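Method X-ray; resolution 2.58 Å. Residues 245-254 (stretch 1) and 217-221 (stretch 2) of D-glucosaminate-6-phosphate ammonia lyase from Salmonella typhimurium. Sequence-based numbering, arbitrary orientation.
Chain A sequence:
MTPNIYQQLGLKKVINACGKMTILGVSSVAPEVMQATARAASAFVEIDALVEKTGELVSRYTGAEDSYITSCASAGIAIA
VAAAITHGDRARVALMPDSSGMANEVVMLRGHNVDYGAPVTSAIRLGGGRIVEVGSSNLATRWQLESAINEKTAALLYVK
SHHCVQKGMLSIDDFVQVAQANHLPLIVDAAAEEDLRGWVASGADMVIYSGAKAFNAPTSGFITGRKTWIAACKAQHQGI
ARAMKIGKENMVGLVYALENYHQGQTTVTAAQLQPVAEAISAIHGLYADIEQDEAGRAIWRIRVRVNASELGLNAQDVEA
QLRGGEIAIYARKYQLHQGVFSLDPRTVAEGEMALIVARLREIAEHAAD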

# COMPACT_ATOMS: atom_id res chain seq x y z
N LYS A 245 -29.43 23.91 -10.58
CA LYS A 245 -30.15 25.11 -10.16
C LYS A 245 -31.58 25.13 -10.68
O LYS A 245 -31.85 24.76 -11.82
CB LYS A 245 -29.41 26.36 -10.64
CG LYS A 245 -29.67 27.59 -9.78
CD LYS A 245 -29.08 28.84 -10.39
CE LYS A 245 -29.29 30.04 -9.48
NZ LYS A 245 -28.91 31.31 -10.16
N ILE A 246 -32.49 25.58 -9.82
CA ILE A 246 -33.83 25.97 -10.21
C ILE A 246 -34.03 27.42 -9.78
O ILE A 246 -33.69 27.79 -8.65
CB ILE A 246 -34.91 25.05 -9.59
CG1 ILE A 246 -36.31 25.56 -9.94
CG2 ILE A 246 -34.74 24.91 -8.09
CD1 ILE A 246 -37.42 24.63 -9.52
N GLY A 247 -34.54 28.24 -10.69
CA GLY A 247 -34.68 29.65 -10.44
C GLY A 247 -35.93 29.99 -9.66
O GLY A 247 -36.76 29.14 -9.34
N LYS A 248 -36.06 31.28 -9.35
CA LYS A 248 -37.23 31.76 -8.63
C LYS A 248 -38.51 31.56 -9.43
O LYS A 248 -39.59 31.38 -8.84
CB LYS A 248 -37.06 33.24 -8.27
CG LYS A 248 -36.60 34.11 -9.43
CD LYS A 248 -36.51 35.57 -9.04
CE LYS A 248 -35.99 36.42 -10.19
NZ LYS A 248 -36.71 36.17 -11.46
N GLU A 249 -38.42 31.57 -10.76
CA GLU A 249 -39.63 31.48 -11.57
C GLU A 249 -40.25 30.09 -11.47
O GLU A 249 -41.48 29.97 -11.32
CB GLU A 249 -39.31 31.85 -13.03
CG GLU A 249 -38.47 30.84 -13.81
CD GLU A 249 -37.00 30.88 -13.46
OE1 GLU A 249 -36.58 31.80 -12.73
OE2 GLU A 249 -36.26 29.98 -13.91
N ASN A 250 -39.44 29.04 -11.53
CA ASN A 250 -39.97 27.68 -11.43
C ASN A 250 -40.21 27.24 -9.99
O ASN A 250 -41.03 26.35 -9.76
CB ASN A 250 -39.03 26.70 -12.13
CG ASN A 250 -39.12 26.79 -13.64
OD1 ASN A 250 -39.65 27.76 -14.19
ND2 ASN A 250 -38.61 25.77 -14.33
N MET A 251 -39.51 27.84 -9.02
CA MET A 251 -39.86 27.63 -7.62
C MET A 251 -41.30 28.06 -7.37
O MET A 251 -42.10 27.31 -6.79
CB MET A 251 -38.90 28.39 -6.71
CG MET A 251 -37.54 27.76 -6.57
SD MET A 251 -36.41 28.78 -5.61
CE MET A 251 -37.17 28.70 -3.99
N VAL A 252 -41.65 29.27 -7.81
CA VAL A 252 -43.03 29.74 -7.69
C VAL A 252 -43.96 28.89 -8.53
O VAL A 252 -45.09 28.59 -8.13
CB VAL A 252 -43.11 31.23 -8.07
CG1 VAL A 252 -44.55 31.71 -8.08
CG2 VAL A 252 -42.28 32.07 -7.11
N GLY A 253 -43.50 28.48 -9.72
CA GLY A 253 -44.34 27.67 -10.59
C GLY A 253 -44.76 26.36 -9.96
O GLY A 253 -45.90 25.94 -10.10
N LEU A 254 -43.84 25.71 -9.24
CA LEU A 254 -44.18 24.46 -8.57
C LEU A 254 -45.26 24.67 -7.51
O LEU A 254 -46.19 23.87 -7.39
CB LEU A 254 -42.93 23.84 -7.94
CG LEU A 254 -43.18 22.64 -7.02
CD1 LEU A 254 -43.80 21.49 -7.79
CD2 LEU A 254 -41.90 22.22 -6.32
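Stretch 2 217-221: APTSG

How an irregular segment packs on the first turns of a helix is well illustrated by residues 217-221 of this lyase. Stretch 1 approaches as an extended loop, passes G247 at the N-cap position and becomes helical from K248 onward, with M251 N bonded to G247 O at 3.1 Å and L254 N to N250 O at 2.9 Å. Stretch 2 is largely extended (S220 at -165/166), with T219 (-48/109) departing most from that form, and it passes across the helix: A217 lies nearest L254, their CA atoms 5.5 Å apart, whereas P218 lies nearest N250, CA to CA 5.8 Å, and L254 CD2 is also 4.1 Å from G221 O. The I246 side chain, from the loop before the helix, reaches T219 and S220.

The closeness of P218 to the helix at G253 goes with the missing side chain there. P218 CG comes to 3.7 Å from G253 CA; a CB on G253 would lie about 2.4 Å from that same P218 CG, a clash. The proline ring also meets N250, with P218 CB 3.7 Å from N250 CG. M251 and V252 point away and take no part.

One polar contact ties the stretches together: N250 ND2 donates to T219 O at 3.1 Å, with an N-H...O angle of 155°, so a helix side chain satisfies a carbonyl of a segment that is not paired in regular fashion with it. Around this bond the contacts are largely van der Waals. I246, with both chi angles t, extends CD1 to 3.6 Å from S220 CB, and L254 CB lies 3.7 Å from S220 OG. That hydroxyl donates within its own stretch to P218 O, OG to O 2.7 Å. The same leucine places CD1 4.2 Å from A217 CB, a looser apolar contact.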

# COMPACT_ATOMS: atom_id res chain seq x y z
N ALA A 217 -46.02 20.60 -13.68
CA ALA A 217 -45.38 21.84 -13.26
C ALA A 217 -44.22 22.18 -14.18
O ALA A 217 -43.73 21.32 -14.92
CB ALA A 217 -44.86 21.71 -11.82
N PRO A 218 -43.78 23.44 -14.19
CA PRO A 218 -42.51 23.75 -14.85
C PRO A 218 -41.39 22.95 -14.20
O PRO A 218 -41.51 22.48 -13.07
CB PRO A 218 -42.34 25.25 -14.63
CG PRO A 218 -43.22 25.57 -13.47
CD PRO A 218 -44.39 24.64 -13.62
N THR A 219 -40.29 22.79 -14.95
CA THR A 219 -39.20 21.90 -14.56
C THR A 219 -38.79 22.11 -13.11
O THR A 219 -38.19 23.13 -12.77
CB THR A 219 -38.00 22.12 -15.48
OG1 THR A 219 -38.43 21.97 -16.83
CG2 THR A 219 -36.92 21.10 -15.17
N SER A 220 -39.11 21.14 -12.26
CA SER A 220 -38.94 21.31 -10.82
C SER A 220 -39.03 19.95 -10.14
O SER A 220 -39.47 18.97 -10.73
CB SER A 220 -39.98 22.27 -10.25
OG SER A 220 -41.29 21.77 -10.47
N GLY A 221 -38.61 19.93 -8.88
CA GLY A 221 -38.74 18.78 -8.00
C GLY A 221 -38.58 19.28 -6.59
O GLY A 221 -38.19 20.43 -6.35